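Uncharacterized protein (Leptotrichia buccalis, PDB 3T8K) is of unknown function but adopts an ankyrin-repeat fold of stacked alpha-hairpins, so it may serve as a scaffold for binding other proteins. Local coordinates at residues Glu24-Gly29 against Ser35-Asn40; Phe60-Gly65 against Lys98-Lys103; Ala12-Met15 against Asp21-Glu24. All coordinates share one frame; numbering follows the deposited sequence.

Interaction 1: residues Glu24-Gly29 against Ser35-Asn40; sequences ELFEKG and SVLKSN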
loop_
_atom_site.group_PDB
_atom_site.type_symbol
_atom_site.label_atom_id
_atom_site.label_comp_id
_atom_site.label_asym_id
_atom_site.label_seq_id
_atom_site.Cartn_x
_atom_site.Cartn_y
_atom_site.Cartn_z
ATOM N N GLU A 24 -15.623 -18.674 5.583
ATOM C CA GLU A 24 -16.114 -19.654 4.623
ATOM C C GLU A 24 -14.941 -20.420 4.020
ATOM O O GLU A 24 -14.983 -21.642 3.937
ATOM C CB GLU A 24 -16.909 -18.998 3.498
ATOM C CG GLU A 24 -18.257 -18.431 3.896
ATOM C CD GLU A 24 -19.227 -18.414 2.722
ATOM O OE1 GLU A 24 -19.437 -19.489 2.113
ATOM O OE2 GLU A 24 -19.767 -17.326 2.404
ATOM N N LEU A 25 -13.895 -19.699 3.607
ATOM C CA LEU A 25 -12.748 -20.344 2.969
ATOM C C LEU A 25 -11.951 -21.189 3.948
ATOM O O LEU A 25 -11.492 -22.279 3.604
ATOM C CB LEU A 25 -11.812 -19.317 2.311
ATOM C CG LEU A 25 -11.910 -19.189 0.785
ATOM C CD1 LEU A 25 -11.459 -20.485 0.059
ATOM C CD2 LEU A 25 -13.332 -18.780 0.390
ATOM N N PHE A 26 -11.748 -20.664 5.150
ATOM C CA PHE A 26 -10.956 -21.368 6.151
ATOM C C PHE A 26 -11.592 -22.715 6.468
ATOM O O PHE A 26 -10.905 -23.735 6.604
ATOM C CB PHE A 26 -10.858 -20.523 7.421
ATOM C CG PHE A 26 -9.952 -21.105 8.470
ATOM C CD1 PHE A 26 -8.575 -21.003 8.350
ATOM C CD2 PHE A 26 -10.478 -21.716 9.599
ATOM C CE1 PHE A 26 -7.733 -21.521 9.324
ATOM C CE2 PHE A 26 -9.644 -22.241 10.572
ATOM C CZ PHE A 26 -8.270 -22.140 10.435
ATOM N N GLU A 27 -12.915 -22.724 6.564
ATOM C CA GLU A 27 -13.626 -23.945 6.935
ATOM C C GLU A 27 -13.915 -24.875 5.763
ATOM O O GLU A 27 -13.804 -26.102 5.901
ATOM C CB GLU A 27 -14.930 -23.596 7.654
ATOM C CG GLU A 27 -14.731 -22.807 8.937
ATOM C CD GLU A 27 -14.708 -23.688 10.175
ATOM O OE1 GLU A 27 -14.736 -24.933 10.035
ATOM O OE2 GLU A 27 -14.677 -23.129 11.295
ATOM N N LYS A 28 -14.331 -24.301 4.636
ATOM C CA LYS A 28 -14.845 -25.096 3.517
ATOM C C LYS A 28 -13.870 -25.267 2.344
ATOM O O LYS A 28 -14.086 -26.127 1.488
ATOM C CB LYS A 28 -16.141 -24.483 2.991
ATOM C CG LYS A 28 -17.245 -24.332 4.045
ATOM C CD LYS A 28 -18.498 -23.752 3.413
ATOM C CE LYS A 28 -19.505 -23.318 4.466
ATOM N NZ LYS A 28 -20.732 -22.748 3.839
ATOM N N GLY A 29 -12.824 -24.448 2.303
ATOM C CA GLY A 29 -11.846 -24.503 1.223
ATOM C C GLY A 29 -11.062 -25.807 1.214
ATOM O O GLY A 29 -11.083 -26.556 2.189
ATOM N N SER A 35 -1.847 -26.271 7.507
ATOM C CA SER A 35 -0.927 -25.672 6.558
ATOM C C SER A 35 -1.153 -24.166 6.479
ATOM O O SER A 35 -0.205 -23.398 6.378
ATOM C CB SER A 35 -1.085 -26.311 5.184
ATOM O OG SER A 35 -0.820 -27.701 5.263
ATOM N N VAL A 36 -2.414 -23.750 6.526
ATOM C CA VAL A 36 -2.748 -22.328 6.477
ATOM C C VAL A 36 -2.195 -21.604 7.697
ATOM O O VAL A 36 -1.603 -20.521 7.584
ATOM C CB VAL A 36 -4.278 -22.142 6.383
ATOM C CG1 VAL A 36 -4.677 -20.693 6.601
ATOM C CG2 VAL A 36 -4.811 -22.691 5.034
ATOM N N LEU A 37 -2.388 -22.194 8.869
ATOM C CA LEU A 37 -1.950 -21.560 10.108
ATOM C C LEU A 37 -0.436 -21.412 10.168
ATOM O O LEU A 37 0.073 -20.433 10.709
ATOM C CB LEU A 37 -2.453 -22.330 11.325
ATOM C CG LEU A 37 -3.969 -22.269 11.507
ATOM C CD1 LEU A 37 -4.426 -23.253 12.565
ATOM C CD2 LEU A 37 -4.401 -20.849 11.853
ATOM N N LYS A 38 0.277 -22.380 9.598
ATOM C CA LYS A 38 1.738 -22.339 9.576
ATOM C C LYS A 38 2.317 -21.454 8.464
ATOM O O LYS A 38 3.528 -21.252 8.395
ATOM C CB LYS A 38 2.301 -23.753 9.450
ATOM C CG LYS A 38 2.060 -24.635 10.658
ATOM C CD LYS A 38 2.274 -26.089 10.270
ATOM C CE LYS A 38 2.426 -27.002 11.475
ATOM N NZ LYS A 38 2.639 -28.416 11.035
ATOM N N SER A 39 1.459 -20.933 7.596
ATOM C CA SER A 39 1.919 -20.085 6.503
ATOM C C SER A 39 2.075 -18.655 6.991
ATOM O O SER A 39 1.795 -18.347 8.148
ATOM C CB SER A 39 0.925 -20.111 5.341
ATOM O OG SER A 39 -0.280 -19.446 5.696
ATOM N N ASN A 40 2.512 -17.775 6.097
ATOM C CA ASN A 40 2.556 -16.353 6.412
ATOM C C ASN A 40 1.235 -15.663 6.062
ATOM O O ASN A 40 1.214 -14.518 5.603
ATOM C CB ASN A 40 3.732 -15.660 5.715
ATOM C CG ASN A 40 4.258 -14.481 6.521
ATOM O OD1 ASN A 40 3.987 -14.385 7.715
ATOM N ND2 ASN A 40 4.997 -13.580 5.877
#
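F26 meets V36 and L37 where the last turns of helix 19-28 lie beside the end of helix 33-37. The contact across the two segments is apolar, with no hydrogen bond between them. One ring atom does the touching. F26 CE1 lies 4.2 Å from V36 CG1, a methyl that comes up at the ring edge, near its plane. The same F26 CE1 is 4.2 Å from L37 CD2, which approaches obliquely. F26 reaches these methyls because its CG is anti to the backbone N (chi1 -175°), which swings the ring out to the partner helix. V36 points its side chain at the first helix, with CG1 leading. The F26 ring also packs edge-to-face against F60 of helix 51-63.

The polar bonds nearby are local. On 24-29, G29 N bonds L25 O at 2.9 Å, in the last turn before G29 leaves the helix. K28 NZ and E24 OE1 form only a long ion pair, at 3.9 Å. On 35-40, S39 N bonds V36 O at 3.1 Å, which ties S39 back to V36. E27 OE1 makes a salt bridge to K33 NZ at the start of helix 33-37.

Segments 24-29 and 35-40 therefore meet through carbon alone. The charged link between the two helices, E27 with K33, is a separate one. No polar bond between the segments fixes the rotation of the F26 ring, so its setting rests on shape and on its neighbours.

Interaction 2: residues Phe60-Gly65 against Lys98-Lys103; sequences FLINKG and KIFLEK
This contact joins helix 51-63 to helix 90-102, two neighbouring helices of the ankyrin-type stack. They run in roughly the same direction along these segments. I62 on the first helix carries the whole contact and reaches I99, F100 and K103 on the second.

Its two branches do different work. I62 CG2 is anti to the backbone N and lies 3.9 Å from I99 CG2. The same methyl of I62 is 3.7 Å from K103 CE, so the aliphatic part of the lysine lies across it. The K103 chain runs extended as far as CE and bends only at chi4 (-68°). The longer branch goes to the aromatic. I62 CD1 comes up to the edge of the F100 ring, near its plane, 3.4 Å from F100 CE1, and the two side chains cross at about a right angle. I68 and L82 also touch F100, and L42 packs on I62.

G65 closes helix 51-63 in a Schellman motif, with G65 N bonded to I62 O at 3.0 Å. Its phi of 95° calls for glycine. On helix 90-102, K98 NZ makes a salt bridge to E102 OE2 at 3.2 Å, one turn along the same helix.

With an alanine in place of I62, the F100 edge, the I99 methyl and the K103 methylenes would probably lose their mate, and a gap would open between the helices. The contact is dispersive, with no hydrogen bond across it. K103 contributes its methylenes at the exposed margin, while I62 and F100 are buried.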
loop_
_atom_site.group_PDB
_atom_site.type_symbol
_atom_site.label_atom_id
_atom_site.label_comp_id
_atom_site.label_asym_id
_atom_site.label_seq_id
_atom_site.Cartn_x
_atom_site.Cartn_y
_atom_site.Cartn_z
ATOM N N PHE A 60 -8.860 -13.683 14.749
ATOM C CA PHE A 60 -9.269 -15.072 14.602
ATOM C C PHE A 60 -8.047 -15.969 14.409
ATOM O O PHE A 60 -7.885 -16.971 15.107
ATOM C CB PHE A 60 -10.241 -15.215 13.434
ATOM C CG PHE A 60 -10.583 -16.648 13.095
ATOM C CD1 PHE A 60 -11.668 -17.272 13.686
ATOM C CD2 PHE A 60 -9.815 -17.360 12.192
ATOM C CE1 PHE A 60 -11.990 -18.591 13.376
ATOM C CE2 PHE A 60 -10.128 -18.679 11.874
ATOM C CZ PHE A 60 -11.218 -19.296 12.472
ATOM N N LEU A 61 -7.185 -15.595 13.469
ATOM C CA LEU A 61 -5.988 -16.375 13.156
ATOM C C LEU A 61 -4.984 -16.395 14.290
ATOM O O LEU A 61 -4.427 -17.439 14.610
ATOM C CB LEU A 61 -5.307 -15.845 11.892
ATOM C CG LEU A 61 -6.072 -16.175 10.610
ATOM C CD1 LEU A 61 -5.470 -15.458 9.418
ATOM C CD2 LEU A 61 -6.106 -17.682 10.383
ATOM N N ILE A 62 -4.725 -15.230 14.879
ATOM C CA ILE A 62 -3.831 -15.183 16.025
ATOM C C ILE A 62 -4.315 -16.108 17.141
ATOM O O ILE A 62 -3.523 -16.843 17.733
ATOM C CB ILE A 62 -3.648 -13.749 16.557
ATOM C CG1 ILE A 62 -2.867 -12.929 15.533
ATOM C CG2 ILE A 62 -2.911 -13.767 17.891
ATOM C CD1 ILE A 62 -2.784 -11.469 15.868
ATOM N N ASN A 63 -5.614 -16.076 17.420
ATOM C CA ASN A 63 -6.180 -16.942 18.455
ATOM C C ASN A 63 -6.099 -18.432 18.113
ATOM O O ASN A 63 -6.084 -19.275 19.010
ATOM C CB ASN A 63 -7.621 -16.534 18.794
ATOM C CG ASN A 63 -7.698 -15.177 19.494
ATOM O OD1 ASN A 63 -6.697 -14.669 20.009
ATOM N ND2 ASN A 63 -8.891 -14.591 19.517
ATOM N N LYS A 64 -6.043 -18.750 16.821
ATOM C CA LYS A 64 -5.914 -20.140 16.374
ATOM C C LYS A 64 -4.447 -20.556 16.271
ATOM O O LYS A 64 -4.147 -21.689 15.904
ATOM C CB LYS A 64 -6.615 -20.356 15.028
ATOM C CG LYS A 64 -8.126 -20.222 15.083
ATOM C CD LYS A 64 -8.793 -21.568 14.918
ATOM C CE LYS A 64 -10.114 -21.625 15.656
ATOM N NZ LYS A 64 -10.684 -23.001 15.603
ATOM N N GLY A 65 -3.543 -19.626 16.571
ATOM C CA GLY A 65 -2.122 -19.925 16.632
ATOM C C GLY A 65 -1.321 -19.647 15.372
ATOM O O GLY A 65 -0.222 -20.177 15.209
ATOM N N LYS A 98 0.368 -4.392 19.888
ATOM C CA LYS A 98 0.563 -4.914 21.233
ATOM C C LYS A 98 0.644 -6.443 21.239
ATOM O O LYS A 98 1.498 -7.035 21.899
ATOM C CB LYS A 98 -0.573 -4.459 22.154
ATOM C CG LYS A 98 -0.510 -5.023 23.562
ATOM C CD LYS A 98 -1.468 -4.271 24.485
ATOM C CE LYS A 98 -2.725 -5.062 24.767
ATOM N NZ LYS A 98 -2.580 -5.912 25.989
ATOM N N ILE A 99 -0.265 -7.080 20.517
ATOM C CA ILE A 99 -0.326 -8.536 20.503
ATOM C C ILE A 99 0.886 -9.136 19.796
ATOM O O ILE A 99 1.446 -10.137 20.249
ATOM C CB ILE A 99 -1.626 -9.025 19.848
ATOM C CG1 ILE A 99 -2.819 -8.661 20.738
ATOM C CG2 ILE A 99 -1.582 -10.527 19.612
ATOM C CD1 ILE A 99 -4.143 -8.875 20.053
ATOM N N PHE A 100 1.296 -8.528 18.686
ATOM C CA PHE A 100 2.472 -9.012 17.972
ATOM C C PHE A 100 3.705 -8.953 18.870
ATOM O O PHE A 100 4.528 -9.869 18.864
ATOM C CB PHE A 100 2.735 -8.211 16.697
ATOM C CG PHE A 100 1.726 -8.433 15.611
ATOM C CD1 PHE A 100 0.793 -9.449 15.699
ATOM C CD2 PHE A 100 1.725 -7.628 14.487
ATOM C CE1 PHE A 100 -0.135 -9.655 14.681
ATOM C CE2 PHE A 100 0.800 -7.831 13.467
ATOM C CZ PHE A 100 -0.132 -8.836 13.571
ATOM N N LEU A 101 3.848 -7.862 19.625
ATOM C CA LEU A 101 4.979 -7.719 20.531
ATOM C C LEU A 101 4.938 -8.764 21.640
ATOM O O LEU A 101 5.960 -9.358 21.981
ATOM C CB LEU A 101 5.030 -6.309 21.131
ATOM C CG LEU A 101 5.379 -5.191 20.148
ATOM C CD1 LEU A 101 5.307 -3.808 20.811
ATOM C CD2 LEU A 101 6.764 -5.408 19.556
ATOM N N GLU A 102 3.755 -8.983 22.205
ATOM C CA GLU A 102 3.601 -9.943 23.287
ATOM C C GLU A 102 3.922 -11.351 22.810
ATOM O O GLU A 102 4.410 -12.178 23.579
ATOM C CB GLU A 102 2.185 -9.884 23.869
ATOM C CG GLU A 102 1.895 -8.588 24.610
ATOM C CD GLU A 102 0.436 -8.435 24.996
ATOM O OE1 GLU A 102 -0.415 -9.143 24.413
ATOM O OE2 GLU A 102 0.144 -7.599 25.882
ATOM N N LYS A 103 3.651 -11.616 21.537
ATOM C CA LYS A 103 3.857 -12.948 20.987
ATOM C C LYS A 103 5.194 -13.088 20.270
ATOM O O LYS A 103 5.419 -14.059 19.553
ATOM C CB LYS A 103 2.682 -13.358 20.094
ATOM C CG LYS A 103 1.399 -13.571 20.888
ATOM C CD LYS A 103 0.325 -14.271 20.071
ATOM C CE LYS A 103 -0.895 -14.588 20.931
ATOM N NZ LYS A 103 -0.620 -15.623 21.976
#

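Interaction 3: residues Ala12-Met15 against Asp21-Glu24; sequences AAAM and DFLE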
loop_
_atom_site.group_PDB
_atom_site.type_symbol
_atom_site.label_atom_id
_atom_site.label_comp_id
_atom_site.label_asym_id
_atom_site.label_seq_id
_atom_site.Cartn_x
_atom_site.Cartn_y
_atom_site.Cartn_z
ATOM N N ALA A 12 -6.479 -15.484 -0.593
ATOM C CA ALA A 12 -7.260 -14.496 -1.343
ATOM C C ALA A 12 -8.419 -13.927 -0.515
ATOM O O ALA A 12 -8.647 -12.714 -0.503
ATOM C CB ALA A 12 -7.776 -15.102 -2.643
ATOM N N ALA A 13 -9.152 -14.810 0.166
ATOM C CA ALA A 13 -10.263 -14.396 1.014
ATOM C C ALA A 13 -9.762 -13.477 2.118
ATOM O O ALA A 13 -10.417 -12.484 2.460
ATOM C CB ALA A 13 -10.966 -15.623 1.611
ATOM N N ALA A 14 -8.593 -13.807 2.667
ATOM C CA ALA A 14 -8.030 -13.070 3.799
ATOM C C ALA A 14 -7.669 -11.648 3.410
ATOM O O ALA A 14 -7.785 -10.724 4.223
ATOM C CB ALA A 14 -6.801 -13.770 4.323
HETATM N N MSE A 15 -7.215 -11.477 2.175
HETATM C CA MSE A 15 -6.757 -10.167 1.729
HETATM C C MSE A 15 -7.862 -9.293 1.141
HETATM O O MSE A 15 -7.783 -8.063 1.193
HETATM C CB MSE A 15 -5.630 -10.334 0.709
HETATM C CG MSE A 15 -4.994 -9.019 0.313
HETATM SE SE MSE A 15 -3.189 -9.356 -0.285
HETATM C CE MSE A 15 -3.556 -10.689 -1.614
ATOM N N ASP A 21 -16.424 -13.989 4.704
ATOM C CA ASP A 21 -15.867 -14.621 3.508
ATOM C C ASP A 21 -14.665 -15.475 3.882
ATOM O O ASP A 21 -14.514 -16.611 3.413
ATOM C CB ASP A 21 -15.388 -13.577 2.496
ATOM C CG ASP A 21 -16.523 -12.807 1.844
ATOM O OD1 ASP A 21 -17.660 -13.319 1.787
ATOM O OD2 ASP A 21 -16.263 -11.672 1.382
ATOM N N PHE A 22 -13.793 -14.903 4.707
ATOM C CA PHE A 22 -12.587 -15.596 5.136
ATOM C C PHE A 22 -12.934 -16.861 5.898
ATOM O O PHE A 22 -12.320 -17.907 5.680
ATOM C CB PHE A 22 -11.695 -14.709 6.010
ATOM C CG PHE A 22 -10.743 -15.495 6.861
ATOM C CD1 PHE A 22 -9.537 -15.941 6.346
ATOM C CD2 PHE A 22 -11.075 -15.832 8.165
ATOM C CE1 PHE A 22 -8.673 -16.697 7.125
ATOM C CE2 PHE A 22 -10.210 -16.582 8.942
ATOM C CZ PHE A 22 -9.012 -17.017 8.415
ATOM N N LEU A 23 -13.905 -16.765 6.804
ATOM C CA LEU A 23 -14.370 -17.943 7.536
ATOM C C LEU A 23 -14.851 -19.043 6.603
ATOM O O LEU A 23 -14.534 -20.215 6.815
ATOM C CB LEU A 23 -15.497 -17.591 8.508
ATOM C CG LEU A 23 -15.160 -16.821 9.785
ATOM C CD1 LEU A 23 -16.381 -16.807 10.701
ATOM C CD2 LEU A 23 -13.966 -17.432 10.498
ATOM N N GLU A 24 -15.623 -18.674 5.583
ATOM C CA GLU A 24 -16.114 -19.654 4.623
ATOM C C GLU A 24 -14.941 -20.420 4.020
ATOM O O GLU A 24 -14.983 -21.642 3.937
ATOM C CB GLU A 24 -16.909 -18.998 3.498
ATOM C CG GLU A 24 -18.257 -18.431 3.896
ATOM C CD GLU A 24 -19.227 -18.414 2.722
ATOM O OE1 GLU A 24 -19.437 -19.489 2.113
ATOM O OE2 GLU A 24 -19.767 -17.326 2.404
#
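A13 and A14 of helix 10-16 pack against D21 and F22 of helix 19-28. The two helices run roughly antiparallel and form an alpha-hairpin, in keeping with the ankyrin-repeat fold.

The small side chains let the backbones come close. The CA atoms of A13 and F22 are 4.9 Å apart. A13 points its methyl at the partner helix. There A13 CB rests on the backbone, 3.9 Å from F22 CA, and the D21 carbonyl oxygen lies next to it.

A14 is turned differently. Its methyl meets the F22 ring obliquely, at CD1. F22 CG is anti to the backbone N (chi1 159°), which carries the ring past A14 toward helix 51-63. Beyond A14 the ring meets F60, with planes at about 75°, and also touches I57 and L61 of that helix. V45 and I41 pack on A14 from helix 41-45.

D21 directs its side chain toward the first helix, but its carboxylate is used locally. D21 OD2 takes a hydrogen bond from T18 N, just ahead of helix 19-28. A14 O is bonded to N48 ND2. A12 and the selenomethionine M15 pack on L16 of the second subunit, so helix 10-16 lies between its hairpin partner and the other copy of the protein.

Between segments 12-15 and 21-24, the apolar side-chain pair is A14 CB with F22 CD1, at 4.0 Å.

How the interactions relate
Following the chain from the N terminus, interaction 3 comes first and closes the short turn between helices 10-16 and 19-28. Interaction 1 starts where it ends: the two share E24, and it closes the loop from helix 19-28 to helix 33-37. Interaction 2 opens later and spans 32 residues, joining helix 51-63 to helix 90-102. None nests within or crosses another. They touch in space all the same. L25 packs on A13, linking interactions 1 and 3. Helix 51-63 is the common neighbour of both: L37 of interaction 1 meets L61, and L23 of interaction 3 meets F60. Helix 51-63 thus joins the N-terminal hairpin to the next part of the stack.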